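Local coordinates for glucan-binding protein C, GbpC (Streptococcus mutans UA159, PDB 5UQZ), which probably binds glucan at the cell surface, mediating both sucrose-independent and sucrose-dependent adherence, and carries a calcium ion in the beta-supersandwich part present here, at residues 232-238 and 314-320; 185-191 and 319-325; 223-227 and 283-287. The contacts are given in a common frame with arbitrary orientation. Residue numbers count along the deposited sequence, not the author numbering.

Interactions 1 and 2 meet at N319 and D320, where strand 312-319 runs out into a loop. Interaction 1 pairs that strand with strand 233-240 and is largely backbone hydrogen bonding, with most of its residues buried. Interaction 2 lies farther from the chain centre, about 21 Å against 14 Å, and holds two loops together with threonine hydroxyls, a salt bridge and waters. Interaction 3 is the smallest and the most central, about 5 Å from that centre, and its chemistry is that of a metal site. Interactions 1 and 3 share the calcium ion: E237 comes from interaction 1, S224 and N226 from interaction 3. Interaction 2 does not touch interaction 3.

Interaction 1. Residues 232-238 and 314-320; sequences YGDHVEK and FTVGGND. With CA (calcium ion), chain B.
Strands 233-238 and 314-319 run antiparallel, axes 4.1 Å apart and 171° between directions. K238 faces T315 in a hydrogen-bonded pair, with K238 N to T315 O 2.9 Å and T315 N to K238 O 2.8 Å. E237 and V316 form a non-hydrogen-bonded pair. V236 pairs with G317, V236 N to G317 O 2.9 Å. The register then slips by one residue, a beta bulge, before G233 meets N319. D234 N reaches G318 O at 2.8 Å, and D320 N reaches Y232 O at 2.9 Å. G233 and G318 have backbone angles that call for glycine; a CB on G318 would also clash with D234 O. H235 is t (chi2 107°). Its ND1 donates to N319 OD1 (2.7 Å; N319 chi1 m) and its NE2 to E237 OE2 (2.7 Å). H235 CE1 lies 3.4 Å from V316 CG2, and W228 stacks on the ring. E237 is m, then t, which sets OE1 2.5 Å from the calcium ion. K238 is m, then extended; its ammonium group makes a cation-pi contact with Y262. Water 1 links V236 O to T315 OG1. This is a bulged antiparallel strand pair of the beta-supersandwich, with a His-carboxylate hydrogen bond beside the calcium site.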
# COMPACT_ATOMS: atom_id res chain seq x y z
N TYR A 232 18.28 -6.33 -8.02
CA TYR A 232 17.64 -5.43 -8.97
C TYR A 232 17.27 -4.08 -8.37
O TYR A 232 16.66 -3.28 -9.08
CB TYR A 232 16.41 -6.10 -9.58
CG TYR A 232 16.79 -7.34 -10.35
CD1 TYR A 232 17.27 -7.24 -11.65
CD2 TYR A 232 16.71 -8.61 -9.77
CE1 TYR A 232 17.64 -8.37 -12.36
CE2 TYR A 232 17.08 -9.75 -10.49
CZ TYR A 232 17.54 -9.61 -11.77
OH TYR A 232 17.92 -10.72 -12.47
N GLY A 233 17.63 -3.80 -7.12
CA GLY A 233 17.40 -2.45 -6.60
C GLY A 233 17.42 -2.39 -5.09
O GLY A 233 17.37 -3.41 -4.40
N ASP A 234 17.49 -1.15 -4.59
CA ASP A 234 17.26 -0.86 -3.18
C ASP A 234 16.04 0.07 -3.20
O ASP A 234 16.13 1.30 -3.08
CB ASP A 234 18.47 -0.18 -2.55
CG ASP A 234 18.31 -0.02 -1.06
OD1 ASP A 234 17.46 -0.71 -0.45
OD2 ASP A 234 19.04 0.78 -0.47
N HIS A 235 14.87 -0.53 -3.35
CA HIS A 235 13.61 0.15 -3.63
C HIS A 235 12.97 0.57 -2.31
O HIS A 235 12.70 -0.30 -1.46
CB HIS A 235 12.72 -0.89 -4.29
CG HIS A 235 11.31 -0.42 -4.56
ND1 HIS A 235 10.86 -0.12 -5.83
CD2 HIS A 235 10.25 -0.24 -3.74
CE1 HIS A 235 9.57 0.17 -5.78
NE2 HIS A 235 9.17 0.12 -4.52
N VAL A 236 12.75 1.87 -2.13
CA VAL A 236 12.21 2.38 -0.87
C VAL A 236 11.06 3.33 -1.19
O VAL A 236 11.19 4.22 -2.05
CB VAL A 236 13.28 3.11 -0.03
CG1 VAL A 236 12.73 3.45 1.36
CG2 VAL A 236 14.58 2.36 0.11
N GLU A 237 9.94 3.14 -0.48
CA GLU A 237 8.77 4.01 -0.56
C GLU A 237 8.73 4.87 0.69
O GLU A 237 8.86 4.35 1.81
CB GLU A 237 7.52 3.15 -0.73
CG GLU A 237 7.63 2.35 -2.03
CD GLU A 237 6.56 1.33 -2.32
OE1 GLU A 237 5.52 1.26 -1.64
OE2 GLU A 237 6.79 0.57 -3.31
N LYS A 238 8.54 6.17 0.51
CA LYS A 238 8.66 7.15 1.60
C LYS A 238 7.54 8.17 1.52
O LYS A 238 7.00 8.43 0.44
CB LYS A 238 9.99 7.94 1.48
CG LYS A 238 11.25 7.08 1.40
CD LYS A 238 12.50 7.95 1.40
CE LYS A 238 13.75 7.12 1.47
NZ LYS A 238 14.95 7.97 1.30
N PHE A 314 4.70 11.76 -1.46
CA PHE A 314 5.21 10.40 -1.43
C PHE A 314 6.27 10.23 -2.50
O PHE A 314 6.24 10.92 -3.55
CB PHE A 314 4.10 9.36 -1.57
CG PHE A 314 3.39 9.30 -2.92
CD1 PHE A 314 3.96 8.54 -3.96
CD2 PHE A 314 2.17 9.89 -3.10
CE1 PHE A 314 3.30 8.44 -5.18
CE2 PHE A 314 1.51 9.78 -4.34
CZ PHE A 314 2.07 9.04 -5.38
N THR A 315 7.23 9.35 -2.23
CA THR A 315 8.27 9.07 -3.20
C THR A 315 8.55 7.58 -3.28
O THR A 315 8.35 6.83 -2.31
CB THR A 315 9.61 9.82 -2.95
OG1 THR A 315 10.26 9.29 -1.80
CG2 THR A 315 9.39 11.31 -2.71
N VAL A 316 9.06 7.16 -4.42
CA VAL A 316 9.52 5.79 -4.62
C VAL A 316 10.73 5.84 -5.53
O VAL A 316 10.72 6.53 -6.57
CB VAL A 316 8.40 4.86 -5.15
CG1 VAL A 316 7.77 5.39 -6.45
CG2 VAL A 316 8.92 3.45 -5.31
N GLY A 317 11.78 5.12 -5.16
CA GLY A 317 12.99 5.10 -5.97
C GLY A 317 13.92 4.01 -5.48
O GLY A 317 13.64 3.32 -4.51
N GLY A 318 15.03 3.86 -6.20
CA GLY A 318 16.05 2.88 -5.82
C GLY A 318 16.15 1.67 -6.73
O GLY A 318 17.07 0.86 -6.55
N ASN A 319 15.24 1.50 -7.69
CA ASN A 319 15.36 0.38 -8.62
C ASN A 319 16.60 0.55 -9.48
O ASN A 319 17.02 1.67 -9.79
CB ASN A 319 14.18 0.37 -9.60
CG ASN A 319 12.92 -0.15 -8.97
OD1 ASN A 319 12.77 -0.13 -7.73
ND2 ASN A 319 11.94 -0.52 -9.77
N ASP A 320 17.14 -0.58 -9.95
CA ASP A 320 18.17 -0.53 -10.96
C ASP A 320 17.60 -0.08 -12.31
O ASP A 320 16.39 -0.17 -12.60
CB ASP A 320 18.85 -1.89 -11.10
CG ASP A 320 19.83 -2.15 -9.94
OD1 ASP A 320 20.43 -1.16 -9.45
OD2 ASP A 320 20.03 -3.29 -9.57
CA CA B . 3.55 -0.23 -1.60
O HOH W 1 11.77 7.02 -2.19
O HOH W 2 4.89 -1.05 -3.62
O HOH W 3 2.79 -2.38 -2.52
O HOH W 4 2.40 -0.13 -3.78
O HOH W 5 2.26 1.77 -1.59

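Interaction 2. Residues 185-191 and 319-325; sequences QTSNAGR and NDQNLPT
This is a polar loop-to-loop contact at an end of the beta-sheets, where the chain leaves strands 180-184 and 312-319. Neither segment is regular, apart from N319 and T325 at the strand ends. A type II beta turn spans D320 to L323, closed by L323 N to D320 O at 3.2 Å; N322 has positive phi (77°). The nearest CA pairs are Q185 with P324 (4.1 Å), A189 with Q321 (4.7 Å) and R191 with N319 (5.6 Å). T186 points at the turn and is buried. Its O accepts N322 N at 2.8 Å. Its OG1 (chi1 m) donates to L323 O at 2.7 Å and lies 2.7 Å from T325 OG1. N319 ND2 also reaches L323 O, at 3.0 Å. Q321 is extended (t, t), so NE2 meets S187 O at 2.9 Å. R191 has positive phi (66°) and an m, t, t side chain. Its guanidinium makes a two-pronged salt bridge, NE to D320 OD1 2.8 Å and NH2 to D320 OD2 3.1 Å. Q185 OE1 takes T186 N at 2.8 Å. Water 6 joins Q185 NE2 to N322 O, and water 8 joins G190 N to D320 OD1. The loops thus link strands 180-184 and 325-329 of the four-stranded sheet with strands 194-204 and 312-319 of the larger one. N319 OD1 is hydrogen-bonded to H235 of strand 233-240, and L323 rests on W228 of strand 227-230.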
# COMPACT_ATOMS: atom_id res chain seq x y z
N GLN A 185 9.51 4.06 -16.49
CA GLN A 185 10.79 3.37 -16.64
C GLN A 185 11.80 3.94 -15.66
O GLN A 185 11.73 5.13 -15.30
CB GLN A 185 11.29 3.53 -18.09
CG GLN A 185 12.66 2.89 -18.38
CD GLN A 185 12.67 1.36 -18.12
OE1 GLN A 185 12.68 0.90 -16.96
NE2 GLN A 185 12.78 0.57 -19.19
N THR A 186 12.76 3.10 -15.23
CA THR A 186 13.94 3.58 -14.50
C THR A 186 15.04 3.70 -15.54
O THR A 186 15.68 2.71 -15.92
CB THR A 186 14.32 2.60 -13.39
OG1 THR A 186 13.17 2.36 -12.57
CG2 THR A 186 15.43 3.18 -12.52
N SER A 187 15.23 4.92 -16.04
CA SER A 187 16.07 5.10 -17.22
C SER A 187 17.56 5.07 -16.90
O SER A 187 18.35 4.79 -17.80
CB SER A 187 15.74 6.43 -17.88
OG SER A 187 14.40 6.44 -18.33
N ASN A 188 17.96 5.41 -15.68
CA ASN A 188 19.37 5.57 -15.34
C ASN A 188 19.81 4.57 -14.30
O ASN A 188 19.01 4.12 -13.49
CB ASN A 188 19.58 6.97 -14.81
CG ASN A 188 19.09 8.01 -15.79
OD1 ASN A 188 19.46 7.99 -16.97
ND2 ASN A 188 18.26 8.93 -15.32
N ALA A 189 21.10 4.22 -14.35
CA ALA A 189 21.74 3.46 -13.29
C ALA A 189 22.03 4.36 -12.08
O ALA A 189 22.00 5.59 -12.18
CB ALA A 189 23.08 2.91 -13.82
N GLY A 190 22.30 3.74 -10.94
CA GLY A 190 22.75 4.47 -9.77
C GLY A 190 21.73 4.62 -8.66
O GLY A 190 22.08 5.19 -7.62
N ARG A 191 20.49 4.17 -8.86
CA ARG A 191 19.52 4.02 -7.76
C ARG A 191 19.11 5.34 -7.12
O ARG A 191 18.54 5.33 -6.03
CB ARG A 191 20.00 3.01 -6.70
CG ARG A 191 20.22 1.63 -7.26
CD ARG A 191 20.64 0.69 -6.19
NE ARG A 191 20.71 -0.69 -6.71
CZ ARG A 191 21.00 -1.78 -6.01
NH1 ARG A 191 21.28 -1.65 -4.70
NH2 ARG A 191 20.95 -2.97 -6.61
N ASN A 319 15.24 1.50 -7.69
CA ASN A 319 15.36 0.38 -8.62
C ASN A 319 16.60 0.55 -9.48
O ASN A 319 17.02 1.67 -9.79
CB ASN A 319 14.18 0.37 -9.60
CG ASN A 319 12.92 -0.15 -8.97
OD1 ASN A 319 12.77 -0.13 -7.73
ND2 ASN A 319 11.94 -0.52 -9.77
N ASP A 320 17.14 -0.58 -9.95
CA ASP A 320 18.17 -0.53 -10.96
C ASP A 320 17.60 -0.08 -12.31
O ASP A 320 16.39 -0.17 -12.60
CB ASP A 320 18.85 -1.89 -11.10
CG ASP A 320 19.83 -2.15 -9.94
OD1 ASP A 320 20.43 -1.16 -9.45
OD2 ASP A 320 20.03 -3.29 -9.57
N GLN A 321 18.52 0.37 -13.15
CA GLN A 321 18.18 0.73 -14.52
C GLN A 321 17.42 -0.39 -15.21
O GLN A 321 17.73 -1.59 -15.05
CB GLN A 321 19.49 1.01 -15.27
CG GLN A 321 19.28 1.57 -16.64
CD GLN A 321 20.60 1.89 -17.29
OE1 GLN A 321 21.60 1.17 -17.12
NE2 GLN A 321 20.62 2.97 -18.01
N ASN A 322 16.39 -0.02 -15.98
CA ASN A 322 15.59 -0.94 -16.78
C ASN A 322 14.57 -1.76 -15.99
O ASN A 322 13.87 -2.58 -16.61
CB ASN A 322 16.43 -1.86 -17.69
CG ASN A 322 17.19 -1.06 -18.71
OD1 ASN A 322 16.67 -0.05 -19.20
ND2 ASN A 322 18.40 -1.47 -19.01
N LEU A 323 14.44 -1.55 -14.68
CA LEU A 323 13.33 -2.17 -13.95
C LEU A 323 12.37 -1.06 -13.60
O LEU A 323 12.65 -0.27 -12.68
CB LEU A 323 13.88 -2.82 -12.68
CG LEU A 323 12.82 -3.65 -12.00
CD1 LEU A 323 12.53 -4.95 -12.78
CD2 LEU A 323 13.18 -3.95 -10.54
N PRO A 324 11.23 -0.95 -14.27
CA PRO A 324 10.33 0.20 -14.06
C PRO A 324 9.93 0.35 -12.60
O PRO A 324 9.76 -0.64 -11.87
CB PRO A 324 9.12 -0.14 -14.95
CG PRO A 324 9.74 -0.91 -16.09
CD PRO A 324 10.81 -1.78 -15.44
N THR A 325 9.84 1.62 -12.18
CA THR A 325 9.50 1.98 -10.81
C THR A 325 8.00 2.21 -10.73
O THR A 325 7.45 2.98 -11.53
CB THR A 325 10.20 3.27 -10.43
OG1 THR A 325 11.62 3.04 -10.47
CG2 THR A 325 9.86 3.73 -9.02
O HOH W 6 13.01 -2.34 -19.19
O HOH W 7 19.04 3.06 -11.04
O HOH W 8 22.58 0.92 -10.48

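Interaction 3. Residues 223-227 and 283-287; sequences SSLNH and GWDAV. With CA (calcium ion), chain B.
W284 lays the six-membered end of its indole beside the loop 223-227, overlapping S224 and N226. Its CZ3 is 4.1 Å from S224 CA, which sits at the ring edge, and its CH2 is 3.7 Å from N226 ND2. The side chain is p (chi1 66°, chi2 -104°). Its NE1 is hydrogen-bonded to N267 O, and Y300 meets the ring edge-to-face. W284 and D285 are the middle residues of a type I beta turn from G283 to A286, closed by A286 N to G283 O at 3.2 Å. The other segment is a loop that leads into strand 227-230 at H227. S224 has left-handed backbone angles (60/48), and L225 is the centre of an inverse gamma turn with a weak bond from N226 N to S224 O at 3.2 Å. The closest CA pair is S224 with D285, 6.3 Å. D285 points toward the loop with chi1 t. Its OD1 accepts S224 OG at 2.7 Å, and its OD2 accepts N226 ND2 at 2.9 Å. N226 is m with chi2 70°, so OD1 turns to the metal while ND2 also reaches Q268. The calcium ion is bound by S224 O (2.4 Å), S224 OG (2.5 Å), N226 OD1 (2.3 Å) and waters 2, 3, 4 and 5, and E237 completes the site. D285 is not a direct ligand. Water 3, a calcium ligand, donates to its OD2 at 2.7 Å. The aspartate is therefore a second-shell carboxylate: it hydrogen-bonds two ligand side chains and one bound water, probably helps to orient them, and adds negative charge next to the cation.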
# COMPACT_ATOMS: atom_id res chain seq x y z
N SER A 223 -0.13 3.17 4.41
CA SER A 223 0.20 1.76 4.41
C SER A 223 1.13 1.40 3.25
O SER A 223 1.39 2.20 2.35
CB SER A 223 -1.08 0.95 4.30
OG SER A 223 -1.95 1.23 5.39
N SER A 224 1.64 0.17 3.29
CA SER A 224 2.32 -0.40 2.14
C SER A 224 3.54 0.44 1.73
O SER A 224 3.79 0.70 0.56
CB SER A 224 1.34 -0.58 0.99
OG SER A 224 1.92 -1.29 -0.09
N LEU A 225 4.38 0.78 2.72
CA LEU A 225 5.63 1.50 2.43
C LEU A 225 6.74 0.46 2.31
O LEU A 225 7.55 0.25 3.23
CB LEU A 225 5.91 2.57 3.47
CG LEU A 225 4.84 3.69 3.53
CD1 LEU A 225 5.21 4.69 4.60
CD2 LEU A 225 4.63 4.39 2.20
N ASN A 226 6.81 -0.15 1.14
CA ASN A 226 7.76 -1.24 0.94
C ASN A 226 9.20 -0.75 0.85
O ASN A 226 9.46 0.27 0.22
CB ASN A 226 7.46 -1.97 -0.39
CG ASN A 226 6.05 -2.46 -0.49
OD1 ASN A 226 5.14 -1.64 -0.61
ND2 ASN A 226 5.83 -3.76 -0.38
N HIS A 227 10.10 -1.55 1.42
CA HIS A 227 11.52 -1.38 1.19
C HIS A 227 12.04 -2.78 0.88
O HIS A 227 12.04 -3.67 1.75
CB HIS A 227 12.20 -0.82 2.44
CG HIS A 227 13.67 -0.58 2.28
ND1 HIS A 227 14.42 0.12 3.22
CD2 HIS A 227 14.54 -0.92 1.29
CE1 HIS A 227 15.67 0.20 2.81
NE2 HIS A 227 15.77 -0.43 1.65
N GLY A 283 1.44 -12.85 2.02
CA GLY A 283 2.38 -11.86 2.48
C GLY A 283 1.69 -10.68 3.12
O GLY A 283 0.49 -10.43 2.92
N TRP A 284 2.47 -9.91 3.89
CA TRP A 284 1.87 -8.78 4.61
C TRP A 284 1.30 -7.72 3.68
O TRP A 284 0.44 -6.94 4.11
CB TRP A 284 2.87 -8.17 5.62
CG TRP A 284 4.08 -7.50 5.04
CD1 TRP A 284 5.34 -8.01 5.00
CD2 TRP A 284 4.15 -6.17 4.45
NE1 TRP A 284 6.19 -7.11 4.38
CE2 TRP A 284 5.48 -5.97 4.06
CE3 TRP A 284 3.22 -5.13 4.24
CZ2 TRP A 284 5.89 -4.81 3.44
CZ3 TRP A 284 3.63 -3.99 3.63
CH2 TRP A 284 4.96 -3.81 3.22
N ASP A 285 1.77 -7.65 2.43
CA ASP A 285 1.40 -6.58 1.51
C ASP A 285 0.36 -7.05 0.52
O ASP A 285 0.07 -6.33 -0.44
CB ASP A 285 2.65 -6.07 0.78
CG ASP A 285 2.42 -4.72 0.10
OD1 ASP A 285 1.67 -3.87 0.60
OD2 ASP A 285 3.05 -4.52 -0.97
N ALA A 286 -0.25 -8.21 0.74
CA ALA A 286 -1.24 -8.69 -0.22
C ALA A 286 -2.45 -7.79 -0.19
O ALA A 286 -2.92 -7.38 0.88
CB ALA A 286 -1.67 -10.12 0.16
N VAL A 287 -3.00 -7.51 -1.37
CA VAL A 287 -4.14 -6.61 -1.47
C VAL A 287 -5.15 -7.18 -2.45
O VAL A 287 -4.81 -7.93 -3.37
CB VAL A 287 -3.73 -5.16 -1.87
CG1 VAL A 287 -2.77 -4.55 -0.83
CG2 VAL A 287 -3.10 -5.12 -3.26
CA CA B . 3.55 -0.23 -1.60
O HOH W 3 2.79 -2.38 -2.52
O HOH W 2 4.89 -1.05 -3.62
O HOH W 4 2.40 -0.13 -3.78
O HOH W 5 2.26 1.77 -1.59